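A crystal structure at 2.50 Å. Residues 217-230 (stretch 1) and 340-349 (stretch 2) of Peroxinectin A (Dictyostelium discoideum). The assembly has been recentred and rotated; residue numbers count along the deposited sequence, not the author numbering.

Stretch 1, residues 217-230: NPGLLSIHTLLLRD
Stretch 2 340-349: GVEPLIRGLI

Residues 218-230 form a helix capped by Asn 217 (chi1 p), whose OD1 accepts from Leu 220 N at 2.8 Å. The second helix, which includes Leu 344 to Leu 348, crosses it at -112°, with the axes 9.7 Å apart at closest approach. Both continue later in the chain. The closest backbone pairs are Ser 222 CA to Val 341 CA, 5.6 Å, and Gly 219 CA to Leu 344 CA, 6.6 Å.

Val 341 (phi/psi -80/-22, chi1 m) and Ser 222 (-61/-43, chi1 m) cover the most surface, each pointing toward the other stretch. Ser 222 OG donates a weak hydrogen bond to Pro 218 O (3.3 Å) within its own helix and also lies against apolar atoms, Val 341 CB at 3.7 Å and Leu 344 CD1 at 3.4 Å.

Val 341 CG2 packs against Leu 226 CD2 (3.8 Å; Leu 226 mt), while Leu 226 CD1 reaches Ile 345 CD1 (3.9 Å; Ile 345 mm). Leu 344 (mt) extends this apolar surface, its CD1 lying 3.6 Å from Pro 218 CB. Gly 219, lacking a side chain, lets Leu 348 CD1 (mt) approach its CA to 3.9 Å.

At the polar end, extended Arg 229 (mtt, chi4 180°) directs NH1 to Glu 342 OE2, a 3.2 Å salt bridge at the guanidinium edge with an N-H...O angle of 162°.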

ATOM      1  N   ASN A 217       0.942  -0.435  11.364  1.00 54.24           N
ATOM      2  CA  ASN A 217       1.673   0.582  12.105  1.00 55.29           C
ATOM      3  C   ASN A 217       0.693   1.636  12.596  1.00 55.08           C
ATOM      4  O   ASN A 217      -0.403   1.781  12.042  1.00 54.67           O
ATOM      5  CB  ASN A 217       2.774   1.229  11.253  1.00 53.65           C
ATOM      6  CG  ASN A 217       2.224   2.054  10.114  1.00 52.82           C
ATOM      7  OD1 ASN A 217       1.918   3.233  10.283  1.00 53.91           O
ATOM      8  ND2 ASN A 217       2.107   1.444   8.941  1.00 52.12           N
ATOM      9  N   PRO A 218       1.060   2.393  13.637  1.00 53.75           N
ATOM     10  CA  PRO A 218       0.110   3.372  14.194  1.00 54.96           C
ATOM     11  C   PRO A 218      -0.227   4.495  13.233  1.00 54.00           C
ATOM     12  O   PRO A 218      -1.399   4.875  13.120  1.00 54.26           O
ATOM     13  CB  PRO A 218       0.834   3.894  15.446  1.00 55.60           C
ATOM     14  CG  PRO A 218       1.951   2.911  15.706  1.00 55.74           C
ATOM     15  CD  PRO A 218       2.334   2.377  14.373  1.00 55.15           C
ATOM     16  N   GLY A 219       0.769   5.055  12.547  1.00 54.19           N
ATOM     17  CA  GLY A 219       0.487   6.092  11.572  1.00 52.90           C
ATOM     18  C   GLY A 219      -0.572   5.677  10.573  1.00 52.82           C
ATOM     19  O   GLY A 219      -1.344   6.513  10.096  1.00 53.27           O
ATOM     20  N   LEU A 220      -0.626   4.385  10.244  1.00 51.09           N
ATOM     21  CA  LEU A 220      -1.693   3.879   9.391  1.00 51.24           C
ATOM     22  C   LEU A 220      -3.024   3.868  10.131  1.00 51.67           C
ATOM     23  O   LEU A 220      -4.057   4.245   9.570  1.00 49.22           O
ATOM     24  CB  LEU A 220      -1.336   2.476   8.900  1.00 50.66           C
ATOM     25  CG  LEU A 220      -2.310   1.785   7.944  1.00 52.01           C
ATOM     26  CD1 LEU A 220      -2.478   2.589   6.665  1.00 51.02           C
ATOM     27  CD2 LEU A 220      -1.824   0.374   7.635  1.00 53.69           C
ATOM     28  N   LEU A 221      -3.015   3.435  11.394  1.00 52.03           N
ATOM     29  CA  LEU A 221      -4.233   3.453  12.194  1.00 52.44           C
ATOM     30  C   LEU A 221      -4.732   4.871  12.417  1.00 53.83           C
ATOM     31  O   LEU A 221      -5.944   5.100  12.477  1.00 53.00           O
ATOM     32  CB  LEU A 221      -3.986   2.764  13.537  1.00 53.90           C
ATOM     33  CG  LEU A 221      -4.406   1.298  13.606  1.00 55.04           C
ATOM     34  CD1 LEU A 221      -3.744   0.603  14.782  1.00 55.66           C
ATOM     35  CD2 LEU A 221      -5.919   1.200  13.714  1.00 55.93           C
ATOM     36  N   SER A 222      -3.816   5.835  12.543  1.00 53.47           N
ATOM     37  CA  SER A 222      -4.230   7.219  12.731  1.00 52.94           C
ATOM     38  C   SER A 222      -5.050   7.711  11.547  1.00 54.08           C
ATOM     39  O   SER A 222      -6.071   8.386  11.728  1.00 54.85           O
ATOM     40  CB  SER A 222      -3.010   8.109  12.946  1.00 52.41           C
ATOM     41  OG  SER A 222      -2.429   7.862  14.212  1.00 53.87           O
ATOM     42  N   ILE A 223      -4.625   7.383  10.325  1.00 50.42           N
ATOM     43  CA  ILE A 223      -5.410   7.765   9.156  1.00 51.82           C
ATOM     44  C   ILE A 223      -6.778   7.099   9.203  1.00 53.99           C
ATOM     45  O   ILE A 223      -7.801   7.728   8.909  1.00 54.04           O
ATOM     46  CB  ILE A 223      -4.654   7.428   7.857  1.00 50.83           C
ATOM     47  CG1 ILE A 223      -3.373   8.266   7.765  1.00 51.67           C
ATOM     48  CG2 ILE A 223      -5.550   7.683   6.642  1.00 50.47           C
ATOM     49  CD1 ILE A 223      -2.492   7.955   6.566  1.00 50.01           C
ATOM     50  N   HIS A 224      -6.822   5.817   9.570  1.00 54.37           N
ATOM     51  CA  HIS A 224      -8.109   5.155   9.756  1.00 56.21           C
ATOM     52  C   HIS A 224      -8.983   5.943  10.723  1.00 55.69           C
ATOM     53  O   HIS A 224     -10.165   6.181  10.461  1.00 55.75           O
ATOM     54  CB  HIS A 224      -7.904   3.731  10.272  1.00 55.64           C
ATOM     55  CG  HIS A 224      -7.404   2.775   9.238  1.00 56.98           C
ATOM     56  ND1 HIS A 224      -6.143   2.863   8.688  1.00 57.57           N
ATOM     57  CD2 HIS A 224      -7.992   1.701   8.659  1.00 57.88           C
ATOM     58  CE1 HIS A 224      -5.978   1.888   7.813  1.00 57.26           C
ATOM     59  NE2 HIS A 224      -7.086   1.168   7.778  1.00 56.92           N
ATOM     60  N   THR A 225      -8.402   6.366  11.846  1.00 54.40           N
ATOM     61  CA  THR A 225      -9.177   7.031  12.886  1.00 54.26           C
ATOM     62  C   THR A 225      -9.793   8.327  12.374  1.00 55.73           C
ATOM     63  O   THR A 225     -10.992   8.572  12.553  1.00 56.90           O
ATOM     64  CB  THR A 225      -8.285   7.300  14.100  1.00 54.47           C
ATOM     65  OG1 THR A 225      -7.728   6.065  14.567  1.00 54.68           O
ATOM     66  CG2 THR A 225      -9.075   7.951  15.227  1.00 55.62           C
ATOM     67  N   LEU A 226      -8.988   9.174  11.730  1.00 55.33           N
ATOM     68  CA  LEU A 226      -9.475  10.493  11.343  1.00 54.88           C
ATOM     69  C   LEU A 226     -10.603  10.391  10.326  1.00 56.52           C
ATOM     70  O   LEU A 226     -11.582  11.144  10.400  1.00 58.49           O
ATOM     71  CB  LEU A 226      -8.329  11.342  10.790  1.00 53.33           C
ATOM     72  CG  LEU A 226      -7.142  11.613  11.722  1.00 54.16           C
ATOM     73  CD1 LEU A 226      -6.229  12.673  11.118  1.00 54.41           C
ATOM     74  CD2 LEU A 226      -7.583  12.032  13.118  1.00 54.82           C
ATOM     75  N   LEU A 227     -10.494   9.466   9.371  1.00 53.54           N
ATOM     76  CA  LEU A 227     -11.558   9.319   8.384  1.00 56.85           C
ATOM     77  C   LEU A 227     -12.805   8.700   8.996  1.00 57.45           C
ATOM     78  O   LEU A 227     -13.914   8.917   8.494  1.00 55.54           O
ATOM     79  CB  LEU A 227     -11.073   8.484   7.200  1.00 55.79           C
ATOM     80  CG  LEU A 227      -9.990   9.123   6.326  1.00 55.32           C
ATOM     81  CD1 LEU A 227      -9.655   8.213   5.149  1.00 54.50           C
ATOM     82  CD2 LEU A 227     -10.408  10.503   5.831  1.00 55.17           C
ATOM     83  N   LEU A 228     -12.648   7.929  10.073  1.00 57.07           N
ATOM     84  CA  LEU A 228     -13.812   7.463  10.813  1.00 57.07           C
ATOM     85  C   LEU A 228     -14.476   8.616  11.556  1.00 59.15           C
ATOM     86  O   LEU A 228     -15.707   8.749  11.539  1.00 58.52           O
ATOM     87  CB  LEU A 228     -13.406   6.360  11.788  1.00 57.47           C
ATOM     88  CG  LEU A 228     -13.011   5.003  11.200  1.00 56.94           C
ATOM     89  CD1 LEU A 228     -12.438   4.113  12.291  1.00 57.08           C
ATOM     90  CD2 LEU A 228     -14.189   4.324  10.531  1.00 58.08           C
ATOM     91  N   ARG A 229     -13.677   9.461  12.211  1.00 57.86           N
ATOM     92  CA  ARG A 229     -14.221  10.654  12.852  1.00 59.08           C
ATOM     93  C   ARG A 229     -14.926  11.540  11.835  1.00 59.09           C
ATOM     94  O   ARG A 229     -16.056  11.991  12.059  1.00 58.48           O
ATOM     95  CB  ARG A 229     -13.103  11.428  13.547  1.00 57.98           C
ATOM     96  CG  ARG A 229     -12.497  10.721  14.741  1.00 58.01           C
ATOM     97  CD  ARG A 229     -11.344  11.526  15.314  1.00 55.96           C
ATOM     98  NE  ARG A 229     -10.733  10.872  16.463  1.00 55.48           N
ATOM     99  CZ  ARG A 229      -9.706  11.365  17.144  1.00 56.49           C
ATOM    100  NH1 ARG A 229      -9.166  12.525  16.792  1.00 55.30           N
ATOM    101  NH2 ARG A 229      -9.215  10.697  18.179  1.00 57.85           N
ATOM    102  N   ASP A 230     -14.266  11.802  10.705  1.00 58.71           N
ATOM    103  CA  ASP A 230     -14.873  12.615   9.659  1.00 58.97           C
ATOM    104  C   ASP A 230     -16.147  11.974   9.130  1.00 59.66           C
ATOM    105  O   ASP A 230     -17.073  12.679   8.716  1.00 60.18           O
ATOM    106  CB  ASP A 230     -13.869  12.832   8.526  1.00 59.10           C
ATOM    107  CG  ASP A 230     -14.173  14.068   7.702  1.00 58.72           C
ATOM    108  OD1 ASP A 230     -14.327  15.154   8.297  1.00 58.21           O
ATOM    109  OD2 ASP A 230     -14.235  13.960   6.457  1.00 59.73           O
ATOM    110  N   GLY A 340      -3.679   9.084  22.204  1.00 57.82           N
ATOM    111  CA  GLY A 340      -4.416   9.674  21.106  1.00 58.22           C
ATOM    112  C   GLY A 340      -3.604   9.749  19.826  1.00 54.82           C
ATOM    113  O   GLY A 340      -2.392   9.538  19.799  1.00 56.34           O
ATOM    114  N   VAL A 341      -4.303  10.063  18.734  1.00 53.15           N
ATOM    115  CA  VAL A 341      -3.653  10.151  17.430  1.00 54.37           C
ATOM    116  C   VAL A 341      -2.915  11.470  17.235  1.00 53.72           C
ATOM    117  O   VAL A 341      -2.005  11.539  16.399  1.00 52.97           O
ATOM    118  CB  VAL A 341      -4.666   9.974  16.286  1.00 54.56           C
ATOM    119  CG1 VAL A 341      -5.358   8.621  16.379  1.00 55.34           C
ATOM    120  CG2 VAL A 341      -5.691  11.104  16.284  1.00 55.16           C
ATOM    121  N   GLU A 342      -3.278  12.518  17.971  1.00 55.12           N
ATOM    122  CA  GLU A 342      -2.698  13.836  17.721  1.00 55.70           C
ATOM    123  C   GLU A 342      -1.180  13.835  17.809  1.00 53.98           C
ATOM    124  O   GLU A 342      -0.532  14.427  16.928  1.00 53.13           O
ATOM    125  CB  GLU A 342      -3.303  14.863  18.687  1.00 56.30           C
ATOM    126  CG  GLU A 342      -4.723  15.284  18.348  1.00 56.55           C
ATOM    127  CD  GLU A 342      -5.755  14.228  18.701  1.00 56.75           C
ATOM    128  OE1 GLU A 342      -5.422  13.290  19.456  1.00 55.58           O
ATOM    129  OE2 GLU A 342      -6.904  14.341  18.226  1.00 57.31           O
ATOM    130  N   PRO A 343      -0.549  13.219  18.814  1.00 54.52           N
ATOM    131  CA  PRO A 343       0.925  13.240  18.857  1.00 55.60           C
ATOM    132  C   PRO A 343       1.574  12.584  17.649  1.00 54.03           C
ATOM    133  O   PRO A 343       2.631  13.040  17.196  1.00 52.83           O
ATOM    134  CB  PRO A 343       1.245  12.487  20.157  1.00 55.35           C
ATOM    135  CG  PRO A 343       0.002  12.573  20.972  1.00 55.51           C
ATOM    136  CD  PRO A 343      -1.125  12.555  19.995  1.00 54.31           C
ATOM    137  N   LEU A 344       0.975  11.518  17.118  1.00 53.09           N
ATOM    138  CA  LEU A 344       1.490  10.911  15.897  1.00 52.17           C
ATOM    139  C   LEU A 344       1.339  11.856  14.714  1.00 52.97           C
ATOM    140  O   LEU A 344       2.304  12.108  13.983  1.00 54.35           O
ATOM    141  CB  LEU A 344       0.766   9.594  15.619  1.00 53.03           C
ATOM    142  CG  LEU A 344       1.154   8.419  16.514  1.00 54.65           C
ATOM    143  CD1 LEU A 344       0.112   7.321  16.410  1.00 55.32           C
ATOM    144  CD2 LEU A 344       2.531   7.890  16.134  1.00 55.29           C
ATOM    145  N   ILE A 345       0.130  12.385  14.508  1.00 53.29           N
ATOM    146  CA  ILE A 345      -0.119  13.259  13.364  1.00 51.52           C
ATOM    147  C   ILE A 345       0.909  14.379  13.325  1.00 51.42           C
ATOM    148  O   ILE A 345       1.455  14.705  12.265  1.00 53.00           O
ATOM    149  CB  ILE A 345      -1.554  13.819  13.411  1.00 54.09           C
ATOM    150  CG1 ILE A 345      -2.594  12.690  13.418  1.00 53.21           C
ATOM    151  CG2 ILE A 345      -1.795  14.765  12.235  1.00 53.05           C
ATOM    152  CD1 ILE A 345      -2.613  11.837  12.169  1.00 53.84           C
ATOM    153  N   ARG A 346       1.187  14.991  14.477  1.00 52.30           N
ATOM    154  CA  ARG A 346       2.154  16.081  14.506  1.00 53.82           C
ATOM    155  C   ARG A 346       3.512  15.615  14.001  1.00 53.87           C
ATOM    156  O   ARG A 346       4.169  16.317  13.226  1.00 54.66           O
ATOM    157  CB  ARG A 346       2.274  16.648  15.920  1.00 55.22           C
ATOM    158  CG  ARG A 346       1.043  17.395  16.410  1.00 55.02           C
ATOM    159  CD  ARG A 346       1.322  18.130  17.716  1.00 56.68           C
ATOM    160  NE  ARG A 346       0.096  18.587  18.372  1.00 56.72           N
ATOM    161  CZ  ARG A 346      -0.578  17.897  19.289  1.00 56.40           C
ATOM    162  NH1 ARG A 346      -0.159  16.702  19.684  1.00 56.94           N
ATOM    163  NH2 ARG A 346      -1.680  18.404  19.819  1.00 58.52           N
ATOM    164  N   GLY A 347       3.947  14.428  14.426  1.00 54.61           N
ATOM    165  CA  GLY A 347       5.223  13.912  13.961  1.00 54.34           C
ATOM    166  C   GLY A 347       5.213  13.567  12.483  1.00 53.04           C
ATOM    167  O   GLY A 347       6.183  13.832  11.769  1.00 53.15           O
ATOM    168  N   LEU A 348       4.116  12.978  12.004  1.00 50.86           N
ATOM    169  CA  LEU A 348       4.065  12.519  10.619  1.00 52.68           C
ATOM    170  C   LEU A 348       4.194  13.678   9.636  1.00 53.71           C
ATOM    171  O   LEU A 348       4.812  13.532   8.574  1.00 50.68           O
ATOM    172  CB  LEU A 348       2.765  11.756  10.366  1.00 52.46           C
ATOM    173  CG  LEU A 348       2.578  10.431  11.104  1.00 51.87           C
ATOM    174  CD1 LEU A 348       1.185   9.889  10.828  1.00 51.77           C
ATOM    175  CD2 LEU A 348       3.634   9.415  10.700  1.00 51.02           C
ATOM    176  N   ILE A 349       3.608  14.832   9.962  1.00 53.94           N
ATOM    177  CA  ILE A 349       3.588  15.949   9.022  1.00 53.42           C
ATOM    178  C   ILE A 349       4.834  16.823   9.106  1.00 53.80           C
ATOM    179  O   ILE A 349       5.091  17.605   8.181  1.00 53.98           O
ATOM    180  CB  ILE A 349       2.339  16.830   9.222  1.00 54.29           C
ATOM    181  CG1 ILE A 349       2.367  17.532  10.588  1.00 55.36           C
ATOM    182  CG2 ILE A 349       1.075  15.993   9.072  1.00 52.74           C
ATOM    183  CD1 ILE A 349       1.275  18.574  10.769  1.00 55.65           C
TER